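Local coordinates for uncharacterized protein (Leptospirillum rubarum, PDB 3OMD) that is of unknown function but belongs to the DUF5069 family and folds as a single, all-helical chain without strands, at residues A[11-16]-A[30-35]; A[101-106]-A[132-137]; A[63-68]-A[79-84]; A[21-26]-A[93-98]. All coordinates share one frame; numbering follows the deposited sequence.

The four contacts join the N-terminal loops and five of the helices of one compact chain. Contacts 1 and 4 alternate along the chain, and Pro-16 O meets His-25 N at 2.9 Å. Contacts 2 and 4 share helix 92-104, where Tyr-102 OH lies 2.7 Å from His-25 ND1. Pro-16 also packs on Tyr-102 and Val-134, which brings contact 1 against contact 2. Contact 3 is nested in the loop that contact 4 closes, and the two meet where Leu-79 touches Gly-21 and Leu-26. Contacts 2 and 3 lie on opposite sides of the chain's centre, their own centres about 24 Å apart. No active site or ligand is known.

Contact 1: A[11-16]-A[30-35]; sequences QFPRSP and IDKARA
Arg-14 and Asp-31 meet with their side chains at about a right angle, yet the guanidinium and carboxylate planes are only 25° apart. The pair pins the loop 11-16 to helix 26-38. Asp-31 OD2 does most of the work. It takes the backbone N-H of Arg-14 on its anti lone pair, Arg-14 N to Asp-31 OD2 at 2.9 Å. Arg-14 NE meets the same Asp-31 OD2 at 3.0 Å, on the syn side and near the guanidinium plane, in a salt bridge. Arg-14 NH2 adds a weak bond to Asp-31 OD1 at 3.1 Å. The arginine chain bends at chi3 (-64°), which turns NE toward Asp-31 OD2. Beside the polar grip, Pro-13 CB rests on Asp-31 CB at 3.8 Å. Arg-14 NH1 turns to Asp-75, so the guanidinium bridges two acids. Lys-32 lends CG to Pro-13, while its NZ pairs with Asp-51. An alanine in place of Asp-31 would probably leave the Arg-14 backbone N-H and NE without their acceptor and the loop less firmly held. One buried carboxylate thus fixes both the backbone and the side chain of Arg-14, and two acids probably balance its charge.

Contact 2: A[101-106]-A[132-137]; sequences EYESRS and TWVKLL
Thr-132 is the N-cap of helix 133-140, and it packs against residues 103-106, where helix 92-104 gives way to loop in an all-helical fold. Thr-132 CB lies 3.5 Å from Arg-105 O. From there the side chain forks. The methyl Thr-132 CG2, anti to the carbonyl carbon, reaches Glu-103 O at 3.4 Å and also touches Ser-106 OG. The other branch, OG1, shares water 2 with Glu-103 O. Next along the chain, the backbone N of Trp-133 donates to Arg-105 O at 3.0 Å in a nearly straight bond (163°). The indole of Trp-133 comes close to the backbone of Ser-106, Trp-133 NE1 to Ser-106 C at 3.5 Å, and it packs edge-to-face with Phe-116 of helix 110-123. Deeper in, Val-134 places CG1 over one face of the Tyr-102 ring, a CH-pi contact 3.9 Å from its centroid. The methyl sits toward the rim, nearest CE2. Tyr-102 OH bonds to His-25. Val-134 CG2 touches CA of Glu-103; the Glu-103 carboxylate forms a salt bridge with Arg-19. Water 1 donates to Tyr-102 O and Arg-105 O and accepts from Val-134 N at 2.9 Å.

Contact 3: A[63-68]-A[79-84]; sequences EKFAEA and LAWVHS
Ala-68 CB sits squarely over one face of the Trp-81 indole, and this is the tight part of the contact. Ala-68 CB is 3.4 Å from the centroid of the Trp-81 five-membered ring, a CH-pi contact 13° off the ring normal. Trp-81 CG is anti to the backbone N (chi1 -174°), which sends CG toward helix 62-69. The two helix segments run nearly antiparallel, at 147°, with axes 10.9 Å apart. The indole lies between them. On the buried side, Trp-81 CZ3 meets the edge of the Phe-65 ring at CD1, 3.8 Å away. Val-82 CG2 touches Phe-65 CE1 in the ring plane, 3.9 Å away. Phe-65 packs further on Phe-55 and on Ile-30 and Ala-33 of helix 26-38. The other side is looser. There Lys-64 lends CB, 4.1 Å from Trp-81 CH2, and its extended chain leads away from the contact. An alanine at Trp-81 would probably open a gap between the helices and leave Ala-68 CB without its aromatic partner. The side-chain contacts across the segments are apolar, so packing round the indole, rather than polar pairing, joins the helices.

Contact 4: A[21-26]-A[93-98]; sequences GGMDHL and KEVESF
Met-23 and Val-95 bring the backbones nearest, CA to CA at 5.8 Å, where the irregular turn 21-26 runs past helix 92-104. Gly-21 and Gly-22 both have positive phi. A side chain on Gly-22 would point toward the helix, at the methyl CG1 of Val-95. That methyl carries one half of the contact. Val-95 CG1 is anti to the backbone N (chi1 172°) and touches Gly-22 O at 3.3 Å. Val-95 CG1 also lies 3.8 Å from CB of Met-23, a selenomethionine whose side chain crosses that of Val-95 at about a right angle. Phe-98 carries the other half, one turn further on. Phe-98 CE2 is 3.6 Å from Asp-24 O. His-25 CB comes in at the ring edge, 4.3 Å from Phe-98 CE2. Met-23 CE lies near Phe-98 CD2 at 4.4 Å. Phe-57 and Phe-58 also meet the Phe-98 ring. The polar links come from neighbours: Asn-99 bonds to Gly-22 O and to Asp-24 N, Asp-24 pairs with Arg-19, and His-25 NE2 bonds to Asp-51. His-25 is the N-cap residue of helix 26-38, so the arrangement is a glycine-containing turn that leads into that helix and packs on the side of helix 92-104.

Contact 1: A[11-16]-A[30-35]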
loop_
_atom_site.group_PDB
_atom_site.type_symbol
_atom_site.label_atom_id
_atom_site.label_comp_id
_atom_site.label_asym_id
_atom_site.label_seq_id
_atom_site.Cartn_x
_atom_site.Cartn_y
_atom_site.Cartn_z
ATOM N N GLN A 11 0.649 -10.662 10.761
ATOM C CA GLN A 11 0.804 -10.817 9.311
ATOM C C GLN A 11 1.226 -9.502 8.700
ATOM O O GLN A 11 1.014 -8.465 9.309
ATOM C CB GLN A 11 -0.479 -11.283 8.664
ATOM C CG GLN A 11 -1.536 -10.263 8.562
ATOM C CD GLN A 11 -2.657 -10.665 7.586
ATOM O OE1 GLN A 11 -2.600 -10.453 6.383
ATOM N NE2 GLN A 11 -3.698 -11.156 8.139
ATOM N N PHE A 12 1.816 -9.534 7.514
ATOM C CA PHE A 12 2.148 -8.283 6.802
ATOM C C PHE A 12 1.059 -8.041 5.762
ATOM O O PHE A 12 0.564 -8.994 5.131
ATOM C CB PHE A 12 3.459 -8.452 6.006
ATOM C CG PHE A 12 4.652 -8.813 6.855
ATOM C CD1 PHE A 12 4.980 -8.070 7.995
ATOM C CD2 PHE A 12 5.442 -9.894 6.490
ATOM C CE1 PHE A 12 6.128 -8.441 8.768
ATOM C CE2 PHE A 12 6.564 -10.275 7.265
ATOM C CZ PHE A 12 6.897 -9.548 8.387
ATOM N N PRO A 13 0.725 -6.776 5.536
ATOM C CA PRO A 13 -0.116 -6.500 4.363
ATOM C C PRO A 13 0.680 -6.814 3.096
ATOM O O PRO A 13 1.923 -6.875 3.126
ATOM C CB PRO A 13 -0.426 -5.005 4.486
ATOM C CG PRO A 13 0.764 -4.426 5.245
ATOM C CD PRO A 13 1.296 -5.556 6.157
ATOM N N ARG A 14 -0.022 -7.007 1.988
ATOM C CA ARG A 14 0.645 -7.454 0.753
ATOM C C ARG A 14 1.600 -6.414 0.176
ATOM O O ARG A 14 1.544 -5.210 0.538
ATOM C CB ARG A 14 -0.416 -7.911 -0.276
ATOM C CG ARG A 14 -0.966 -9.317 0.131
ATOM C CD ARG A 14 -2.169 -9.755 -0.689
ATOM N NE ARG A 14 -3.301 -8.866 -0.457
ATOM C CZ ARG A 14 -4.427 -8.925 -1.173
ATOM N NH1 ARG A 14 -4.544 -9.807 -2.159
ATOM N NH2 ARG A 14 -5.410 -8.078 -0.925
ATOM N N SER A 15 2.471 -6.899 -0.715
ATOM C CA SER A 15 3.521 -6.058 -1.262
ATOM C C SER A 15 2.972 -4.834 -1.976
ATOM O O SER A 15 1.983 -4.925 -2.712
ATOM C CB SER A 15 4.343 -6.872 -2.266
ATOM O OG SER A 15 5.304 -6.023 -2.894
ATOM N N PRO A 16 3.661 -3.693 -1.849
ATOM C CA PRO A 16 3.332 -2.497 -2.657
ATOM C C PRO A 16 3.207 -2.821 -4.143
ATOM O O PRO A 16 2.436 -2.160 -4.841
ATOM C CB PRO A 16 4.572 -1.595 -2.444
ATOM C CG PRO A 16 4.960 -1.895 -0.994
ATOM C CD PRO A 16 4.779 -3.443 -0.909
ATOM N N ILE A 30 -6.107 -2.549 0.573
ATOM C CA ILE A 30 -7.206 -3.455 0.965
ATOM C C ILE A 30 -6.915 -4.105 2.318
ATOM O O ILE A 30 -7.761 -4.107 3.228
ATOM C CB ILE A 30 -7.466 -4.500 -0.135
ATOM C CG1 ILE A 30 -8.107 -3.802 -1.355
ATOM C CG2 ILE A 30 -8.391 -5.657 0.376
ATOM C CD1 ILE A 30 -8.091 -4.757 -2.621
ATOM N N ASP A 31 -5.709 -4.645 2.450
ATOM C CA ASP A 31 -5.367 -5.355 3.688
ATOM C C ASP A 31 -5.378 -4.406 4.873
ATOM O O ASP A 31 -5.883 -4.747 5.940
ATOM C CB ASP A 31 -3.989 -5.987 3.555
ATOM C CG ASP A 31 -3.956 -7.130 2.554
ATOM O OD1 ASP A 31 -5.026 -7.643 2.130
ATOM O OD2 ASP A 31 -2.833 -7.539 2.152
ATOM N N LYS A 32 -4.818 -3.217 4.673
ATOM C CA LYS A 32 -4.777 -2.238 5.768
ATOM C C LYS A 32 -6.190 -1.762 6.117
ATOM O O LYS A 32 -6.486 -1.553 7.306
ATOM C CB LYS A 32 -3.900 -1.023 5.401
ATOM C CG LYS A 32 -2.398 -1.429 5.306
ATOM C CD LYS A 32 -1.500 -0.339 4.701
ATOM C CE LYS A 32 -1.530 0.856 5.569
ATOM N NZ LYS A 32 -0.777 2.004 4.872
ATOM N N ALA A 33 -7.062 -1.599 5.112
ATOM C CA ALA A 33 -8.437 -1.227 5.390
ATOM C C ALA A 33 -9.140 -2.281 6.216
ATOM O O ALA A 33 -9.885 -1.973 7.140
ATOM C CB ALA A 33 -9.191 -0.973 4.099
ATOM N N ARG A 34 -8.907 -3.545 5.886
ATOM C CA ARG A 34 -9.526 -4.602 6.694
ATOM C C ARG A 34 -9.048 -4.578 8.131
ATOM O O ARG A 34 -9.874 -4.750 9.060
ATOM C CB ARG A 34 -9.293 -5.963 6.055
ATOM C CG ARG A 34 -9.979 -6.084 4.678
ATOM C CD ARG A 34 -9.972 -7.545 4.140
ATOM N NE ARG A 34 -10.245 -7.665 2.712
ATOM C CZ ARG A 34 -11.411 -7.444 2.104
ATOM N NH1 ARG A 34 -12.525 -7.142 2.785
ATOM N NH2 ARG A 34 -11.447 -7.552 0.775
ATOM N N ALA A 35 -7.743 -4.373 8.329
ATOM C CA ALA A 35 -7.227 -4.276 9.694
ATOM C C ALA A 35 -7.755 -3.018 10.414
ATOM O O ALA A 35 -8.043 -3.053 11.629
ATOM C CB ALA A 35 -5.706 -4.301 9.654
#

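Contact 2: A[101-106]-A[132-137]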
loop_
_atom_site.group_PDB
_atom_site.type_symbol
_atom_site.label_atom_id
_atom_site.label_comp_id
_atom_site.label_asym_id
_atom_site.label_seq_id
_atom_site.Cartn_x
_atom_site.Cartn_y
_atom_site.Cartn_z
ATOM N N GLU A 101 5.372 6.626 -10.576
ATOM C CA GLU A 101 5.717 7.603 -9.542
ATOM C C GLU A 101 5.857 6.920 -8.172
ATOM O O GLU A 101 6.795 7.186 -7.427
ATOM C CB GLU A 101 4.694 8.752 -9.510
ATOM C CG GLU A 101 5.075 9.802 -8.483
ATOM C CD GLU A 101 4.289 11.089 -8.556
ATOM O OE1 GLU A 101 3.422 11.246 -9.423
ATOM O OE2 GLU A 101 4.587 11.980 -7.730
ATOM N N TYR A 102 4.922 6.027 -7.847
ATOM C CA TYR A 102 4.922 5.306 -6.570
ATOM C C TYR A 102 6.211 4.519 -6.390
ATOM O O TYR A 102 6.840 4.583 -5.322
ATOM C CB TYR A 102 3.735 4.369 -6.637
ATOM C CG TYR A 102 3.491 3.439 -5.480
ATOM C CD1 TYR A 102 2.856 3.897 -4.298
ATOM C CD2 TYR A 102 3.793 2.080 -5.572
ATOM C CE1 TYR A 102 2.545 2.997 -3.240
ATOM C CE2 TYR A 102 3.504 1.182 -4.536
ATOM C CZ TYR A 102 2.882 1.650 -3.397
ATOM O OH TYR A 102 2.580 0.762 -2.418
ATOM N N GLU A 103 6.602 3.791 -7.434
ATOM C CA GLU A 103 7.823 2.957 -7.347
ATOM C C GLU A 103 9.101 3.817 -7.340
ATOM O O GLU A 103 10.162 3.330 -6.947
ATOM C CB GLU A 103 7.858 1.960 -8.499
ATOM C CG GLU A 103 6.753 0.917 -8.354
ATOM C CD GLU A 103 6.661 -0.028 -9.503
ATOM O OE1 GLU A 103 7.682 -0.220 -10.237
ATOM O OE2 GLU A 103 5.570 -0.592 -9.708
ATOM N N SER A 104 9.004 5.079 -7.773
ATOM C CA SER A 104 10.173 5.961 -7.769
ATOM C C SER A 104 10.353 6.693 -6.451
ATOM O O SER A 104 11.407 7.291 -6.229
ATOM C CB SER A 104 10.057 7.019 -8.873
ATOM O OG SER A 104 9.143 8.040 -8.510
ATOM N N ARG A 105 9.333 6.676 -5.587
ATOM C CA ARG A 105 9.373 7.505 -4.358
ATOM C C ARG A 105 10.580 7.177 -3.504
ATOM O O ARG A 105 10.783 6.030 -3.114
ATOM C CB ARG A 105 8.082 7.349 -3.546
ATOM C CG ARG A 105 6.909 8.037 -4.195
ATOM C CD ARG A 105 5.561 7.783 -3.468
ATOM N NE ARG A 105 4.437 8.462 -4.166
ATOM C CZ ARG A 105 4.056 9.713 -3.934
ATOM N NH1 ARG A 105 4.690 10.432 -3.010
ATOM N NH2 ARG A 105 3.047 10.254 -4.620
ATOM N N SER A 106 11.357 8.211 -3.198
ATOM C CA SER A 106 12.588 8.069 -2.437
ATOM C C SER A 106 12.587 9.143 -1.356
ATOM O O SER A 106 11.762 10.052 -1.404
ATOM C CB SER A 106 13.789 8.171 -3.374
ATOM O OG SER A 106 13.698 7.199 -4.406
ATOM N N THR A 132 14.477 3.047 -2.701
ATOM C CA THR A 132 13.098 3.536 -2.772
ATOM C C THR A 132 12.282 2.986 -1.610
ATOM O O THR A 132 12.564 1.891 -1.103
ATOM C CB THR A 132 12.441 3.074 -4.068
ATOM O OG1 THR A 132 12.511 1.629 -4.164
ATOM C CG2 THR A 132 13.118 3.724 -5.266
ATOM N N TRP A 133 11.285 3.743 -1.180
ATOM C CA TRP A 133 10.475 3.349 -0.036
ATOM C C TRP A 133 9.785 2.028 -0.266
ATOM O O TRP A 133 9.713 1.214 0.676
ATOM C CB TRP A 133 9.421 4.417 0.279
ATOM C CG TRP A 133 10.014 5.703 0.876
ATOM C CD1 TRP A 133 10.006 6.964 0.327
ATOM C CD2 TRP A 133 10.636 5.827 2.163
ATOM N NE1 TRP A 133 10.610 7.864 1.190
ATOM C CE2 TRP A 133 11.011 7.195 2.321
ATOM C CE3 TRP A 133 10.917 4.919 3.196
ATOM C CZ2 TRP A 133 11.662 7.669 3.467
ATOM C CZ3 TRP A 133 11.547 5.395 4.362
ATOM C CH2 TRP A 133 11.933 6.760 4.473
ATOM N N VAL A 134 9.237 1.788 -1.455
ATOM C CA VAL A 134 8.448 0.548 -1.617
ATOM C C VAL A 134 9.354 -0.687 -1.552
ATOM O O VAL A 134 8.914 -1.765 -1.117
ATOM C CB VAL A 134 7.548 0.562 -2.858
ATOM C CG1 VAL A 134 6.541 1.712 -2.739
ATOM C CG2 VAL A 134 8.330 0.571 -4.157
ATOM N N LYS A 135 10.611 -0.550 -1.961
ATOM C CA LYS A 135 11.535 -1.696 -1.857
ATOM C C LYS A 135 11.940 -1.908 -0.416
ATOM O O LYS A 135 12.105 -3.056 0.036
ATOM C CB LYS A 135 12.762 -1.521 -2.750
ATOM C CG LYS A 135 12.507 -1.897 -4.203
ATOM C CD LYS A 135 13.819 -2.179 -4.943
ATOM C CE LYS A 135 13.608 -2.644 -6.381
ATOM N NZ LYS A 135 12.785 -3.892 -6.527
ATOM N N LEU A 136 12.088 -0.821 0.335
ATOM C CA LEU A 136 12.399 -0.959 1.762
ATOM C C LEU A 136 11.261 -1.709 2.496
ATOM O O LEU A 136 11.517 -2.558 3.355
ATOM C CB LEU A 136 12.658 0.422 2.390
ATOM C CG LEU A 136 13.154 0.366 3.839
ATOM C CD1 LEU A 136 14.508 -0.357 3.899
ATOM C CD2 LEU A 136 13.283 1.811 4.357
ATOM N N LEU A 137 10.005 -1.380 2.166
ATOM C CA LEU A 137 8.874 -2.101 2.765
ATOM C C LEU A 137 8.966 -3.603 2.465
ATOM O O LEU A 137 8.735 -4.420 3.364
ATOM C CB LEU A 137 7.552 -1.536 2.246
ATOM C CG LEU A 137 7.180 -0.151 2.792
ATOM C CD1 LEU A 137 5.997 0.415 2.029
ATOM C CD2 LEU A 137 6.834 -0.238 4.277
HETATM O O HOH W 1 8.971 3.933 -3.444
HETATM O O HOH W 2 11.096 0.864 -6.393
#

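Contact 3: A[63-68]-A[79-84]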
loop_
_atom_site.group_PDB
_atom_site.type_symbol
_atom_site.label_atom_id
_atom_site.label_comp_id
_atom_site.label_asym_id
_atom_site.label_seq_id
_atom_site.Cartn_x
_atom_site.Cartn_y
_atom_site.Cartn_z
ATOM N N GLU A 63 -12.644 6.707 3.916
ATOM C CA GLU A 63 -13.715 6.209 4.782
ATOM C C GLU A 63 -14.643 5.314 3.957
ATOM O O GLU A 63 -15.027 4.211 4.379
ATOM C CB GLU A 63 -14.531 7.346 5.429
ATOM C CG GLU A 63 -13.746 8.201 6.400
ATOM C CD GLU A 63 -14.520 9.411 6.945
ATOM O OE1 GLU A 63 -15.689 9.677 6.564
ATOM O OE2 GLU A 63 -13.930 10.129 7.765
ATOM N N LYS A 64 -15.002 5.799 2.777
ATOM C CA LYS A 64 -15.853 4.985 1.876
ATOM C C LYS A 64 -15.164 3.718 1.422
ATOM O O LYS A 64 -15.827 2.667 1.333
ATOM C CB LYS A 64 -16.311 5.815 0.685
ATOM C CG LYS A 64 -17.163 7.013 1.093
ATOM C CD LYS A 64 -17.659 7.769 -0.096
ATOM C CE LYS A 64 -18.547 8.923 0.381
ATOM N NZ LYS A 64 -19.115 9.680 -0.774
ATOM N N PHE A 65 -13.855 3.780 1.171
ATOM C CA PHE A 65 -13.113 2.572 0.805
ATOM C C PHE A 65 -13.113 1.538 1.925
ATOM O O PHE A 65 -13.380 0.351 1.657
ATOM C CB PHE A 65 -11.699 2.990 0.400
ATOM C CG PHE A 65 -10.822 1.849 -0.046
ATOM C CD1 PHE A 65 -10.785 1.468 -1.377
ATOM C CD2 PHE A 65 -10.015 1.183 0.863
ATOM C CE1 PHE A 65 -9.946 0.440 -1.793
ATOM C CE2 PHE A 65 -9.195 0.128 0.460
ATOM C CZ PHE A 65 -9.157 -0.248 -0.877
ATOM N N ALA A 66 -12.886 1.978 3.173
ATOM C CA ALA A 66 -12.881 1.040 4.285
ATOM C C ALA A 66 -14.266 0.426 4.448
ATOM O O ALA A 66 -14.369 -0.759 4.737
ATOM C CB ALA A 66 -12.407 1.726 5.604
ATOM N N GLU A 67 -15.320 1.222 4.297
ATOM C CA GLU A 67 -16.678 0.667 4.379
ATOM C C GLU A 67 -16.955 -0.326 3.255
ATOM O O GLU A 67 -17.562 -1.389 3.475
ATOM C CB GLU A 67 -17.728 1.781 4.333
ATOM C CG GLU A 67 -19.197 1.252 4.474
ATOM C CD GLU A 67 -19.479 0.554 5.812
ATOM O OE1 GLU A 67 -18.801 0.908 6.817
ATOM O OE2 GLU A 67 -20.366 -0.353 5.854
ATOM N N ALA A 68 -16.457 -0.011 2.060
ATOM C CA ALA A 68 -16.721 -0.852 0.908
ATOM C C ALA A 68 -16.103 -2.235 1.045
ATOM O O ALA A 68 -16.711 -3.232 0.601
ATOM C CB ALA A 68 -16.209 -0.189 -0.379
ATOM N N LEU A 79 -11.784 -4.444 -6.391
ATOM C CA LEU A 79 -11.327 -3.816 -7.636
ATOM C C LEU A 79 -12.521 -3.251 -8.409
ATOM O O LEU A 79 -12.454 -2.119 -8.935
ATOM C CB LEU A 79 -10.540 -4.821 -8.497
ATOM C CG LEU A 79 -10.086 -4.310 -9.892
ATOM C CD1 LEU A 79 -9.145 -3.108 -9.719
ATOM C CD2 LEU A 79 -9.420 -5.411 -10.655
ATOM N N ALA A 80 -13.625 -4.013 -8.475
ATOM C CA ALA A 80 -14.805 -3.532 -9.199
ATOM C C ALA A 80 -15.343 -2.268 -8.510
ATOM O O ALA A 80 -15.793 -1.323 -9.188
ATOM C CB ALA A 80 -15.868 -4.615 -9.305
ATOM N N TRP A 81 -15.290 -2.218 -7.178
ATOM C CA TRP A 81 -15.752 -1.014 -6.482
ATOM C C TRP A 81 -14.866 0.198 -6.840
ATOM O O TRP A 81 -15.359 1.287 -7.172
ATOM C CB TRP A 81 -15.763 -1.247 -4.947
ATOM C CG TRP A 81 -16.376 -0.096 -4.209
ATOM C CD1 TRP A 81 -17.700 0.085 -3.907
ATOM C CD2 TRP A 81 -15.674 1.028 -3.648
ATOM N NE1 TRP A 81 -17.871 1.269 -3.212
ATOM C CE2 TRP A 81 -16.645 1.865 -3.036
ATOM C CE3 TRP A 81 -14.325 1.412 -3.618
ATOM C CZ2 TRP A 81 -16.315 3.058 -2.390
ATOM C CZ3 TRP A 81 -13.984 2.657 -2.984
ATOM C CH2 TRP A 81 -14.991 3.434 -2.365
ATOM N N VAL A 82 -13.549 -0.007 -6.809
ATOM C CA VAL A 82 -12.627 1.057 -7.198
ATOM C C VAL A 82 -12.953 1.593 -8.608
ATOM O O VAL A 82 -13.059 2.822 -8.834
ATOM C CB VAL A 82 -11.161 0.581 -7.104
ATOM C CG1 VAL A 82 -10.194 1.596 -7.787
ATOM C CG2 VAL A 82 -10.800 0.392 -5.628
ATOM N N HIS A 83 -13.138 0.678 -9.558
ATOM C CA HIS A 83 -13.466 1.117 -10.926
ATOM C C HIS A 83 -14.760 1.929 -10.931
ATOM O O HIS A 83 -14.854 2.943 -11.624
ATOM C CB HIS A 83 -13.562 -0.089 -11.848
ATOM C CG HIS A 83 -12.234 -0.693 -12.186
ATOM N ND1 HIS A 83 -12.090 -1.991 -12.647
ATOM C CD2 HIS A 83 -10.998 -0.144 -12.224
ATOM C CE1 HIS A 83 -10.815 -2.216 -12.914
ATOM N NE2 HIS A 83 -10.131 -1.126 -12.641
ATOM N N SER A 84 -15.749 1.495 -10.150
ATOM C CA SER A 84 -17.038 2.173 -10.150
ATOM C C SER A 84 -16.948 3.590 -9.533
ATOM O O SER A 84 -17.793 4.445 -9.828
ATOM C CB SER A 84 -18.095 1.294 -9.448
ATOM O OG SER A 84 -17.975 1.353 -8.040
#

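Contact 4: A[21-26]-A[93-98]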
loop_
_atom_site.group_PDB
_atom_site.type_symbol
_atom_site.label_atom_id
_atom_site.label_comp_id
_atom_site.label_asym_id
_atom_site.label_seq_id
_atom_site.Cartn_x
_atom_site.Cartn_y
_atom_site.Cartn_z
ATOM N N GLY A 21 -5.601 -5.336 -10.833
ATOM C CA GLY A 21 -6.123 -4.420 -11.859
ATOM C C GLY A 21 -5.011 -3.564 -12.478
ATOM O O GLY A 21 -5.261 -2.453 -12.940
ATOM N N GLY A 22 -3.789 -4.081 -12.431
ATOM C CA GLY A 22 -2.627 -3.360 -12.935
ATOM C C GLY A 22 -2.059 -2.334 -11.957
ATOM O O GLY A 22 -1.003 -1.738 -12.272
HETATM N N MSE A 23 -2.705 -2.147 -10.795
HETATM C CA MSE A 23 -2.281 -1.036 -9.901
HETATM C C MSE A 23 -1.451 -1.536 -8.720
HETATM O O MSE A 23 -1.805 -2.512 -8.053
HETATM C CB MSE A 23 -3.447 -0.255 -9.319
HETATM C CG MSE A 23 -4.738 -0.414 -9.927
HETATM SE SE MSE A 23 -5.745 0.799 -8.857
HETATM C CE MSE A 23 -4.181 1.702 -8.096
ATOM N N ASP A 24 -0.381 -0.800 -8.431
ATOM C CA ASP A 24 0.366 -0.946 -7.154
ATOM C C ASP A 24 -0.513 -0.404 -6.014
ATOM O O ASP A 24 -1.523 0.283 -6.238
ATOM C CB ASP A 24 1.608 -0.050 -7.202
ATOM C CG ASP A 24 2.672 -0.551 -8.117
ATOM O OD1 ASP A 24 2.656 -1.733 -8.564
ATOM O OD2 ASP A 24 3.616 0.245 -8.433
ATOM N N HIS A 25 -0.100 -0.732 -4.792
ATOM C CA HIS A 25 -0.700 -0.290 -3.520
ATOM C C HIS A 25 -2.087 -0.852 -3.220
ATOM O O HIS A 25 -2.446 -0.984 -2.039
ATOM C CB HIS A 25 -0.745 1.255 -3.382
ATOM C CG HIS A 25 -0.740 1.688 -1.955
ATOM N ND1 HIS A 25 0.342 1.453 -1.133
ATOM C CD2 HIS A 25 -1.716 2.217 -1.165
ATOM C CE1 HIS A 25 0.046 1.856 0.091
ATOM N NE2 HIS A 25 -1.194 2.321 0.098
ATOM N N LEU A 26 -2.881 -1.157 -4.263
ATOM C CA LEU A 26 -4.308 -1.512 -4.023
ATOM C C LEU A 26 -4.447 -2.754 -3.113
ATOM O O LEU A 26 -5.223 -2.730 -2.133
ATOM C CB LEU A 26 -5.030 -1.692 -5.364
ATOM C CG LEU A 26 -6.487 -2.162 -5.228
ATOM C CD1 LEU A 26 -7.329 -1.246 -4.328
ATOM C CD2 LEU A 26 -7.097 -2.279 -6.663
ATOM N N LYS A 93 -3.102 3.689 -18.866
ATOM C CA LYS A 93 -1.941 4.594 -18.854
ATOM C C LYS A 93 -1.879 5.450 -17.592
ATOM O O LYS A 93 -0.797 5.808 -17.103
ATOM C CB LYS A 93 -1.942 5.490 -20.085
ATOM C CG LYS A 93 -1.681 4.696 -21.353
ATOM C CD LYS A 93 -1.595 5.629 -22.560
ATOM C CE LYS A 93 -0.969 4.894 -23.767
ATOM N NZ LYS A 93 -1.864 3.820 -24.295
ATOM N N GLU A 94 -3.043 5.787 -17.052
ATOM C CA GLU A 94 -3.047 6.500 -15.779
ATOM C C GLU A 94 -2.607 5.613 -14.630
ATOM O O GLU A 94 -1.852 6.069 -13.747
ATOM C CB GLU A 94 -4.431 7.082 -15.468
ATOM C CG GLU A 94 -4.843 8.229 -16.419
ATOM C CD GLU A 94 -3.804 9.327 -16.395
ATOM O OE1 GLU A 94 -3.575 9.917 -15.312
ATOM O OE2 GLU A 94 -3.222 9.632 -17.453
ATOM N N VAL A 95 -3.062 4.357 -14.614
ATOM C CA VAL A 95 -2.582 3.413 -13.586
ATOM C C VAL A 95 -1.057 3.252 -13.694
ATOM O O VAL A 95 -0.353 3.237 -12.666
ATOM C CB VAL A 95 -3.346 2.087 -13.728
ATOM C CG1 VAL A 95 -2.756 1.052 -12.822
ATOM C CG2 VAL A 95 -4.838 2.277 -13.368
ATOM N N GLU A 96 -0.552 3.137 -14.924
ATOM C CA GLU A 96 0.889 2.988 -15.144
ATOM C C GLU A 96 1.605 4.251 -14.660
ATOM O O GLU A 96 2.665 4.166 -14.052
ATOM C CB GLU A 96 1.139 2.666 -16.627
ATOM C CG GLU A 96 0.953 1.171 -16.944
ATOM C CD GLU A 96 0.353 0.802 -18.326
ATOM O OE1 GLU A 96 0.805 1.305 -19.364
ATOM O OE2 GLU A 96 -0.568 -0.053 -18.365
ATOM N N SER A 97 0.991 5.415 -14.887
ATOM C CA SER A 97 1.536 6.675 -14.390
ATOM C C SER A 97 1.705 6.641 -12.873
ATOM O O SER A 97 2.782 6.962 -12.328
ATOM C CB SER A 97 0.611 7.824 -14.787
ATOM O OG SER A 97 1.252 9.026 -14.499
ATOM N N PHE A 98 0.627 6.264 -12.181
ATOM C CA PHE A 98 0.663 6.127 -10.721
ATOM C C PHE A 98 1.786 5.207 -10.268
ATOM O O PHE A 98 2.569 5.523 -9.377
ATOM C CB PHE A 98 -0.691 5.635 -10.152
ATOM C CG PHE A 98 -0.609 5.311 -8.690
ATOM C CD1 PHE A 98 -0.617 6.327 -7.735
ATOM C CD2 PHE A 98 -0.435 3.967 -8.263
ATOM C CE1 PHE A 98 -0.453 6.026 -6.351
ATOM C CE2 PHE A 98 -0.293 3.654 -6.890
ATOM C CZ PHE A 98 -0.286 4.695 -5.942
#